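Local coordinates for protein short chain dehydrogenase/reductase (Acinetobacter baumannii, PDB 4IUY) that probably catalyses NAD(P)-dependent oxidation or reduction of alcohol and carbonyl groups, as do other members of the short-chain dehydrogenase/reductase family, at residues N21-K26 / L247-S252; K28-T33 / E50-V55; T135-P140 / A183-L188; S165-S170 / P177-K182. One frame throughout, in Å; residues are numbered along the deposited sequence.

In the fold
Interactions 1 and 2 lie together at one side of the Rossmann domain, their centres about 12 Å apart. They touch where Val-25, in the lead-in to the first strand, packs on Glu-50 and Ala-52. Interactions 3 and 4 lie on the other side of the chain's centre, about 9 Å apart between centres, and share helix 176-196. They meet at Asn-136 and Ser-181, and together bring in Asn-136, Ser-165, Tyr-178 and Lys-182, which match the family's catalytic tetrad. Interaction 2 runs toward the probable nucleotide-binding end of the sheet, about 27 Å from interaction 4 between centres. Both interactions 3 and 4 also touch one neighbouring subunit.

Interaction 1 (N21-K26 / L247-S252); sequences NIFDVK and LLLLAS
Phe-23 presents the rim of its ring to helix 244-251. Its CE1 is 3.9 Å from Leu-249 CD1, and Leu-249 CA lies at the ring edge, in its plane. The phenyl group reaches the helix because CG stands beside the backbone N and opposite the carbonyl carbon (chi1 -63°). Ile-22 CG1 leans over one face of the ring near its rim, and Phe-23 of the second subunit stacks on the ring.

Ser-252 sits between the loop and the helix. Its OG is turned between its own backbone N and carbonyl carbon (chi1 60°), which folds the hydroxyl back to donate to Leu-248 O at 2.6 Å. With its proton used there, OG meets the loop by packing, 3.3 Å from Phe-23 CA. Further along, Val-25 faces the helix, and its two methyls divide the contact: CG1 lies 4.4 Å from Ala-251 CB, and CG2 is equally far from Leu-248 CD2.

The loop is shaped by its own bonds. Asn-21 OD1 accepts from Phe-23 N at 3.0 Å, the donor standing well above the amide carbonyl plane, and Asp-24 N bonds back to Asn-21 O. Asn-21 to Asp-24 is thus a type I beta turn combined with an Asx turn, through which the N-terminal lead-in of this Rossmann fold is laid on a C-terminal helix at a subunit interface.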
# COMPACT_ATOMS: atom_id res chain seq x y z
N ASN D 21 12.65 -31.60 -6.80
CA ASN D 21 11.43 -30.80 -6.91
C ASN D 21 11.19 -29.91 -5.70
O ASN D 21 10.81 -30.39 -4.61
CB ASN D 21 10.20 -31.68 -7.17
CG ASN D 21 8.91 -30.86 -7.28
OD1 ASN D 21 8.94 -29.65 -7.55
ND2 ASN D 21 7.76 -31.52 -7.11
N ILE D 22 11.41 -28.60 -5.88
CA ILE D 22 11.33 -27.64 -4.78
C ILE D 22 9.90 -27.36 -4.36
O ILE D 22 9.68 -26.79 -3.30
CB ILE D 22 12.04 -26.31 -5.09
CG1 ILE D 22 11.37 -25.56 -6.24
CG2 ILE D 22 13.50 -26.54 -5.40
CD1 ILE D 22 12.09 -24.26 -6.61
N PHE D 23 8.94 -27.78 -5.19
CA PHE D 23 7.52 -27.61 -4.86
C PHE D 23 6.92 -28.86 -4.27
O PHE D 23 5.71 -29.02 -4.23
CB PHE D 23 6.72 -27.20 -6.09
CG PHE D 23 7.14 -25.88 -6.66
CD1 PHE D 23 6.76 -24.70 -6.04
CD2 PHE D 23 7.93 -25.83 -7.80
CE1 PHE D 23 7.14 -23.48 -6.55
CE2 PHE D 23 8.33 -24.61 -8.33
CZ PHE D 23 7.93 -23.43 -7.71
N ASP D 24 7.79 -29.77 -3.84
CA ASP D 24 7.33 -31.05 -3.32
C ASP D 24 6.44 -30.96 -2.07
O ASP D 24 6.81 -30.33 -1.08
CB ASP D 24 8.55 -31.94 -3.02
CG ASP D 24 8.16 -33.28 -2.45
OD1 ASP D 24 7.44 -34.02 -3.15
OD2 ASP D 24 8.60 -33.61 -1.33
N VAL D 25 5.28 -31.62 -2.14
CA VAL D 25 4.39 -31.71 -0.98
C VAL D 25 4.04 -33.17 -0.71
O VAL D 25 3.15 -33.47 0.10
CB VAL D 25 3.11 -30.86 -1.14
CG1 VAL D 25 3.49 -29.36 -1.30
CG2 VAL D 25 2.28 -31.32 -2.32
N LYS D 26 4.75 -34.08 -1.35
CA LYS D 26 4.47 -35.50 -1.13
C LYS D 26 4.57 -35.89 0.35
O LYS D 26 5.51 -35.53 1.02
CB LYS D 26 5.39 -36.40 -1.96
CG LYS D 26 4.92 -37.83 -1.96
CD LYS D 26 5.68 -38.70 -2.94
CE LYS D 26 5.09 -40.11 -2.98
NZ LYS D 26 5.31 -40.85 -1.69
N LEU D 247 -0.33 -21.67 -4.53
CA LEU D 247 -0.63 -22.61 -3.44
C LEU D 247 0.53 -23.55 -3.17
O LEU D 247 0.88 -23.79 -2.01
CB LEU D 247 -1.89 -23.44 -3.74
CG LEU D 247 -3.23 -22.74 -3.52
CD1 LEU D 247 -4.33 -23.51 -4.25
CD2 LEU D 247 -3.53 -22.63 -2.03
N LEU D 248 1.10 -24.09 -4.24
CA LEU D 248 2.21 -25.01 -4.12
C LEU D 248 3.47 -24.29 -3.65
O LEU D 248 4.21 -24.83 -2.81
CB LEU D 248 2.45 -25.75 -5.44
CG LEU D 248 1.41 -26.81 -5.83
CD1 LEU D 248 1.78 -27.49 -7.12
CD2 LEU D 248 1.21 -27.85 -4.73
N LEU D 249 3.67 -23.07 -4.14
CA LEU D 249 4.79 -22.23 -3.69
C LEU D 249 4.78 -22.04 -2.17
O LEU D 249 5.79 -22.22 -1.52
CB LEU D 249 4.74 -20.85 -4.37
CG LEU D 249 5.76 -19.81 -3.91
CD1 LEU D 249 7.19 -20.21 -4.34
CD2 LEU D 249 5.39 -18.44 -4.44
N LEU D 250 3.63 -21.62 -1.64
CA LEU D 250 3.51 -21.24 -0.23
C LEU D 250 3.37 -22.44 0.71
O LEU D 250 3.39 -22.27 1.93
CB LEU D 250 2.34 -20.28 -0.05
CG LEU D 250 2.49 -18.97 -0.83
CD1 LEU D 250 1.25 -18.09 -0.63
CD2 LEU D 250 3.78 -18.22 -0.44
N ALA D 251 3.18 -23.64 0.15
CA ALA D 251 3.08 -24.84 0.95
C ALA D 251 4.36 -25.67 0.93
O ALA D 251 4.46 -26.69 1.62
CB ALA D 251 1.91 -25.68 0.52
N SER D 252 5.33 -25.28 0.12
CA SER D 252 6.51 -26.12 -0.04
C SER D 252 7.80 -25.40 0.37
O SER D 252 7.79 -24.26 0.84
CB SER D 252 6.60 -26.63 -1.48
OG SER D 252 6.69 -25.57 -2.42

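Interaction 2 (K28-T33 / E50-V55)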
# COMPACT_ATOMS: atom_id res chain seq x y z
N LYS D 28 3.11 -34.82 2.92
CA LYS D 28 2.74 -33.78 3.87
C LYS D 28 1.28 -33.98 4.24
O LYS D 28 0.53 -34.68 3.54
CB LYS D 28 2.96 -32.38 3.28
CG LYS D 28 4.41 -31.99 3.06
CD LYS D 28 4.52 -30.56 2.49
CE LYS D 28 5.96 -30.15 2.13
NZ LYS D 28 6.88 -30.08 3.32
N TYR D 29 0.87 -33.40 5.36
CA TYR D 29 -0.54 -33.33 5.68
C TYR D 29 -1.02 -31.90 5.52
O TYR D 29 -0.48 -30.96 6.14
CB TYR D 29 -0.82 -33.90 7.08
CG TYR D 29 -0.87 -35.42 7.14
CD1 TYR D 29 -2.09 -36.09 7.14
CD2 TYR D 29 0.29 -36.19 7.25
CE1 TYR D 29 -2.16 -37.48 7.20
CE2 TYR D 29 0.23 -37.59 7.33
CZ TYR D 29 -1.01 -38.23 7.30
OH TYR D 29 -1.11 -39.62 7.37
N ILE D 30 -2.01 -31.73 4.65
CA ILE D 30 -2.60 -30.44 4.38
C ILE D 30 -3.98 -30.30 5.05
O ILE D 30 -4.89 -31.08 4.77
CB ILE D 30 -2.80 -30.23 2.87
CG1 ILE D 30 -1.57 -30.69 2.09
CG2 ILE D 30 -3.14 -28.75 2.59
CD1 ILE D 30 -0.29 -29.91 2.39
N LEU D 31 -4.13 -29.32 5.94
CA LEU D 31 -5.42 -29.07 6.57
C LEU D 31 -6.15 -27.96 5.82
O LEU D 31 -5.63 -26.87 5.67
CB LEU D 31 -5.27 -28.71 8.05
CG LEU D 31 -6.53 -28.30 8.83
CD1 LEU D 31 -7.66 -29.32 8.65
CD2 LEU D 31 -6.21 -28.19 10.31
N ILE D 32 -7.34 -28.27 5.33
CA ILE D 32 -8.11 -27.35 4.51
C ILE D 32 -9.46 -27.09 5.16
O ILE D 32 -10.27 -28.01 5.27
CB ILE D 32 -8.35 -27.93 3.11
CG1 ILE D 32 -7.00 -28.30 2.48
CG2 ILE D 32 -9.12 -26.94 2.21
CD1 ILE D 32 -7.13 -29.13 1.23
N THR D 33 -9.68 -25.85 5.61
CA THR D 33 -10.99 -25.47 6.12
C THR D 33 -11.87 -25.00 4.97
O THR D 33 -11.38 -24.59 3.91
CB THR D 33 -10.87 -24.34 7.15
OG1 THR D 33 -10.42 -23.14 6.49
CG2 THR D 33 -9.88 -24.71 8.27
N GLU D 50 -0.77 -34.07 -5.99
CA GLU D 50 0.66 -33.89 -5.78
C GLU D 50 1.22 -34.84 -4.69
O GLU D 50 2.34 -34.64 -4.20
CB GLU D 50 0.99 -32.42 -5.44
CG GLU D 50 0.72 -31.47 -6.60
CD GLU D 50 1.51 -31.87 -7.83
OE1 GLU D 50 2.72 -32.12 -7.69
OE2 GLU D 50 0.90 -31.99 -8.92
N GLY D 51 0.43 -35.84 -4.30
CA GLY D 51 0.89 -36.88 -3.38
C GLY D 51 0.84 -36.52 -1.91
O GLY D 51 1.43 -37.19 -1.09
N ALA D 52 0.13 -35.45 -1.56
CA ALA D 52 0.00 -35.02 -0.17
C ALA D 52 -1.25 -35.63 0.48
O ALA D 52 -2.27 -35.84 -0.19
CB ALA D 52 -0.04 -33.48 -0.08
N ASN D 53 -1.16 -35.87 1.78
CA ASN D 53 -2.30 -36.33 2.55
C ASN D 53 -3.26 -35.19 2.91
O ASN D 53 -2.84 -34.06 3.11
CB ASN D 53 -1.83 -37.07 3.80
CG ASN D 53 -0.92 -38.24 3.47
OD1 ASN D 53 -1.34 -39.19 2.81
ND2 ASN D 53 0.32 -38.16 3.90
N ILE D 54 -4.54 -35.50 3.04
CA ILE D 54 -5.57 -34.48 3.08
C ILE D 54 -6.40 -34.52 4.37
O ILE D 54 -6.92 -35.56 4.74
CB ILE D 54 -6.53 -34.67 1.86
CG1 ILE D 54 -5.76 -34.50 0.55
CG2 ILE D 54 -7.67 -33.68 1.89
CD1 ILE D 54 -5.07 -33.15 0.46
N VAL D 55 -6.49 -33.38 5.06
CA VAL D 55 -7.47 -33.23 6.14
C VAL D 55 -8.48 -32.14 5.77
O VAL D 55 -8.14 -30.97 5.62
CB VAL D 55 -6.82 -32.86 7.48
CG1 VAL D 55 -7.91 -32.79 8.57
CG2 VAL D 55 -5.76 -33.89 7.86
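This is a parallel strand pairing in the core of the Rossmann sheet, joining strands 29-32 and 53-58, the first beta-alpha-beta unit of the fold, with helix 38-49 as the crossover. Strand 29-32 leads into the glycine-rich TGxxxGxG turn that in this family binds the cofactor. Tyr-29 pairs with Asn-53, Ile-30 with Ile-54 and Leu-31 with Val-55. Four backbone bonds carry the ladder: Asn-53 N gives to Lys-28 O at 2.7 Å, Ile-30 N to Asn-53 O at 2.9 Å, Val-55 N to Ile-30 O, and Ile-32 N to Val-55 O. The first is bent at its hydrogen (142°), whereas the other three are nearly straight.

On the face of Tyr-29 and Val-55, the tyrosine ring lies across the neighbouring strand. Asn-53 CB sits over it, 3.5 Å from the ring centroid, in a CH-pi contact, and the amide plane is turned 34° from the ring. Leu-31, with CG opposite its backbone N (chi1 175°), brings CD1 to 3.5 Å from Val-55 CG1. On the other face Ile-30 CG1 meets Ala-52 CB at 3.9 Å, beneath Phe-47 of the crossover helix.

Since Asn-53 OD1 also accepts from Gln-78 N, the buried amide is satisfied at its oxygen while its methylene serves the ring, coupling one polar side chain to aromatic packing and to the chain entering strand 79-83.

Interaction 3 (T135-P140 / A183-L188); sequences TNLKAP and AGLRHL
Leu-137 of helix 126-153 wedges against helix 176-196, where two neighbouring helices of the Rossmann domain pack with axes 31° apart. Its CD1 rests on backbone: 3.6 Å from Gly-184 C and 3.4 Å from Leu-185 N. Because Gly-184 has no side chain, the leucine methyl can come down directly on the helix backbone. The same methyl meets Leu-188 CD2 at 4.2 Å, having been carried across by a CG opposite the backbone N (chi1 174°). Leu-185 answers with both branches: CD1 touches Pro-140 CB at 4.1 Å, while CD2 lies 3.7 Å from Asn-136 O.

Behind this apolar shell the first helix is irregular. It makes a wider pi-type turn at 135-138 and kinks at Pro-140, whose ring nitrogen has no hydrogen to give. Asn-136, at the position of the family's catalytic asparagine, sits in this turn, a helix distortion familiar from related enzymes; its ND2 bonds to Val-115 O and to Ser-181 OG.

Farther out, both helices border a neighbouring subunit. Trp-129 of that subunit packs on Leu-137, His-187 NE2 bonds to its Ser-170 O, and Lys-138 NZ forms a salt bridge with its Asp-130 OD1.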
# COMPACT_ATOMS: atom_id res chain seq x y z
N THR D 135 -16.51 -15.52 10.73
CA THR D 135 -16.13 -16.54 9.76
C THR D 135 -14.89 -16.15 8.95
O THR D 135 -14.00 -16.97 8.74
CB THR D 135 -17.28 -16.83 8.78
OG1 THR D 135 -18.36 -17.46 9.47
CG2 THR D 135 -16.80 -17.75 7.64
N ASN D 136 -14.82 -14.90 8.50
CA ASN D 136 -13.73 -14.49 7.60
C ASN D 136 -12.44 -14.12 8.28
O ASN D 136 -11.37 -14.23 7.67
CB ASN D 136 -14.16 -13.33 6.68
CG ASN D 136 -15.23 -13.73 5.68
OD1 ASN D 136 -15.36 -14.89 5.33
ND2 ASN D 136 -16.01 -12.77 5.21
N LEU D 137 -12.52 -13.72 9.55
CA LEU D 137 -11.35 -13.17 10.25
C LEU D 137 -11.11 -13.87 11.60
O LEU D 137 -10.01 -14.35 11.87
CB LEU D 137 -11.49 -11.67 10.45
CG LEU D 137 -10.43 -10.96 11.29
CD1 LEU D 137 -9.00 -11.13 10.70
CD2 LEU D 137 -10.77 -9.49 11.44
N LYS D 138 -12.13 -13.95 12.43
CA LYS D 138 -11.92 -14.57 13.74
C LYS D 138 -11.60 -16.06 13.66
O LYS D 138 -10.71 -16.53 14.36
CB LYS D 138 -13.10 -14.34 14.67
CG LYS D 138 -12.84 -14.81 16.09
CD LYS D 138 -14.03 -14.48 16.95
CE LYS D 138 -13.88 -15.09 18.34
NZ LYS D 138 -15.15 -14.94 19.14
N ALA D 139 -12.33 -16.80 12.84
CA ALA D 139 -12.09 -18.24 12.73
C ALA D 139 -10.69 -18.61 12.22
O ALA D 139 -10.03 -19.46 12.82
CB ALA D 139 -13.18 -18.93 11.93
N PRO D 140 -10.24 -18.00 11.10
CA PRO D 140 -8.88 -18.31 10.63
C PRO D 140 -7.84 -18.02 11.70
O PRO D 140 -6.85 -18.76 11.79
CB PRO D 140 -8.70 -17.35 9.44
CG PRO D 140 -10.07 -17.03 9.00
CD PRO D 140 -10.93 -17.06 10.19
N ALA D 183 -9.39 -7.22 4.75
CA ALA D 183 -8.27 -6.33 5.09
C ALA D 183 -7.73 -6.69 6.47
O ALA D 183 -6.52 -6.63 6.72
CB ALA D 183 -8.70 -4.87 5.08
N GLY D 184 -8.63 -7.03 7.39
CA GLY D 184 -8.20 -7.46 8.71
C GLY D 184 -7.32 -8.70 8.63
O GLY D 184 -6.30 -8.80 9.30
N LEU D 185 -7.76 -9.68 7.84
CA LEU D 185 -7.03 -10.93 7.69
C LEU D 185 -5.69 -10.70 6.99
O LEU D 185 -4.67 -11.27 7.39
CB LEU D 185 -7.87 -11.96 6.94
CG LEU D 185 -7.25 -13.34 6.74
CD1 LEU D 185 -6.87 -13.97 8.06
CD2 LEU D 185 -8.14 -14.26 5.90
N ARG D 186 -5.70 -9.81 5.99
CA ARG D 186 -4.46 -9.48 5.28
C ARG D 186 -3.40 -8.94 6.23
O ARG D 186 -2.25 -9.38 6.20
CB ARG D 186 -4.71 -8.46 4.16
CG ARG D 186 -3.45 -8.14 3.35
CD ARG D 186 -3.69 -6.99 2.36
NE ARG D 186 -2.66 -7.02 1.33
CZ ARG D 186 -1.47 -6.44 1.44
NH1 ARG D 186 -1.14 -5.77 2.55
NH2 ARG D 186 -0.59 -6.55 0.45
N HIS D 187 -3.76 -8.00 7.08
CA HIS D 187 -2.75 -7.45 7.97
C HIS D 187 -2.34 -8.45 9.07
O HIS D 187 -1.19 -8.45 9.51
CB HIS D 187 -3.21 -6.13 8.59
CG HIS D 187 -2.11 -5.35 9.23
ND1 HIS D 187 -0.84 -5.29 8.69
CD2 HIS D 187 -2.09 -4.55 10.32
CE1 HIS D 187 -0.08 -4.51 9.45
NE2 HIS D 187 -0.82 -4.04 10.44
N LEU D 188 -3.30 -9.28 9.49
CA LEU D 188 -3.04 -10.32 10.49
C LEU D 188 -2.03 -11.32 9.94
O LEU D 188 -1.17 -11.81 10.66
CB LEU D 188 -4.33 -11.02 10.90
CG LEU D 188 -4.20 -12.04 12.05
CD1 LEU D 188 -3.62 -11.36 13.28
CD2 LEU D 188 -5.52 -12.70 12.39

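Interaction 4 (S165-S170 / P177-K182)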
# COMPACT_ATOMS: atom_id res chain seq x y z
N SER D 165 -8.63 -12.18 -0.52
CA SER D 165 -9.44 -11.66 -1.62
C SER D 165 -8.78 -10.35 -2.05
O SER D 165 -8.16 -9.66 -1.24
CB SER D 165 -10.86 -11.33 -1.12
OG SER D 165 -11.60 -10.61 -2.09
N ILE D 166 -8.93 -9.99 -3.31
CA ILE D 166 -8.44 -8.68 -3.74
C ILE D 166 -9.22 -7.58 -3.05
O ILE D 166 -8.80 -6.44 -3.00
CB ILE D 166 -8.45 -8.49 -5.26
CG1 ILE D 166 -9.86 -8.66 -5.82
CG2 ILE D 166 -7.48 -9.45 -5.93
CD1 ILE D 166 -9.93 -8.27 -7.34
N LEU D 167 -10.37 -7.95 -2.50
CA LEU D 167 -11.17 -7.02 -1.70
C LEU D 167 -10.55 -6.68 -0.36
O LEU D 167 -11.09 -5.90 0.41
CB LEU D 167 -12.58 -7.57 -1.51
CG LEU D 167 -13.36 -7.55 -2.83
CD1 LEU D 167 -14.76 -8.03 -2.62
CD2 LEU D 167 -13.37 -6.13 -3.47
N SER D 168 -9.41 -7.28 -0.05
CA SER D 168 -8.69 -6.91 1.15
C SER D 168 -8.06 -5.52 0.92
O SER D 168 -7.76 -4.83 1.87
CB SER D 168 -7.64 -7.96 1.49
OG SER D 168 -6.60 -7.97 0.54
N GLN D 169 -7.89 -5.11 -0.35
CA GLN D 169 -7.35 -3.78 -0.65
C GLN D 169 -8.21 -2.98 -1.63
O GLN D 169 -8.18 -1.78 -1.63
CB GLN D 169 -5.92 -3.85 -1.20
CG GLN D 169 -4.90 -4.53 -0.29
CD GLN D 169 -3.49 -4.45 -0.85
OE1 GLN D 169 -3.16 -5.09 -1.85
NE2 GLN D 169 -2.65 -3.66 -0.21
N SER D 170 -8.93 -3.67 -2.50
CA SER D 170 -9.85 -3.00 -3.41
C SER D 170 -11.25 -2.93 -2.78
O SER D 170 -11.55 -3.61 -1.79
CB SER D 170 -9.94 -3.78 -4.72
OG SER D 170 -8.64 -3.98 -5.26
N PRO D 177 -18.89 -5.55 5.17
CA PRO D 177 -18.28 -6.39 6.22
C PRO D 177 -17.21 -7.34 5.67
O PRO D 177 -16.18 -7.54 6.32
CB PRO D 177 -19.47 -7.19 6.79
CG PRO D 177 -20.70 -6.38 6.40
CD PRO D 177 -20.34 -5.80 5.06
N TYR D 178 -17.44 -7.86 4.47
CA TYR D 178 -16.47 -8.74 3.81
C TYR D 178 -15.13 -8.00 3.57
O TYR D 178 -14.07 -8.53 3.87
CB TYR D 178 -17.06 -9.24 2.50
CG TYR D 178 -16.24 -10.22 1.72
CD1 TYR D 178 -16.38 -11.59 1.92
CD2 TYR D 178 -15.34 -9.79 0.73
CE1 TYR D 178 -15.66 -12.50 1.19
CE2 TYR D 178 -14.61 -10.69 -0.00
CZ TYR D 178 -14.79 -12.05 0.23
OH TYR D 178 -14.09 -12.98 -0.49
N CYS D 179 -15.20 -6.79 3.01
CA CYS D 179 -14.00 -5.95 2.80
C CYS D 179 -13.26 -5.68 4.10
O CYS D 179 -12.04 -5.77 4.15
CB CYS D 179 -14.35 -4.61 2.13
SG CYS D 179 -14.81 -4.81 0.38
N ALA D 180 -14.00 -5.32 5.15
CA ALA D 180 -13.34 -5.04 6.43
C ALA D 180 -12.61 -6.30 6.95
O ALA D 180 -11.47 -6.22 7.42
CB ALA D 180 -14.35 -4.52 7.45
N SER D 181 -13.28 -7.45 6.87
CA SER D 181 -12.74 -8.69 7.41
C SER D 181 -11.51 -9.15 6.63
O SER D 181 -10.50 -9.57 7.22
CB SER D 181 -13.83 -9.77 7.49
OG SER D 181 -14.26 -10.17 6.19
N LYS D 182 -11.58 -9.03 5.30
CA LYS D 182 -10.45 -9.41 4.45
C LYS D 182 -9.20 -8.53 4.65
O LYS D 182 -8.08 -9.04 4.70
CB LYS D 182 -10.86 -9.42 2.97
CG LYS D 182 -11.84 -10.53 2.61
CD LYS D 182 -11.36 -11.91 3.01
CE LYS D 182 -12.27 -12.99 2.45
NZ LYS D 182 -11.70 -14.40 2.60
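Tyr-178 O is gripped twice, by Ser-181 OG at 2.8 Å and by Lys-182 N at 2.9 Å, within the helix that carries the family's Tyr-x-x-x-Lys signature. The Tyr-178 ring itself reaches the loop after strand 159-163. Leu-167 meets it at about a right angle, CD1 standing 3.7 Å from CE2, and Ser-165 OG approaches the ring edge near its plane.

Ser-165 is set by an ST turn: with OG opposite its backbone N (chi1 170°), it accepts from Leu-167 N at 3.0 Å. Its CB lies 3.9 Å from Lys-182 CG, which also lies over one face of the Tyr-178 ring. The lysine chain then bends (chi2 -54°), and NZ bonds to Thr-164 O. Beyond it, Ser-168 CB presses on Lys-182 O at 3.4 Å, while Ser-168 OG bonds to Glu-262. Cys-179 SG packs on Leu-167 CB, and His-187 of a neighbouring subunit bonds to Ser-170 O.

Ser-165, Tyr-178 and Lys-182 correspond to the catalytic serine, tyrosine and lysine of the family. Tyr-178 OH stands 3.8 Å from Ser-165 OG, too long for a direct bond; the ST turn fixes the serine, and the pair probably shares a substrate oxygen, as in relatives.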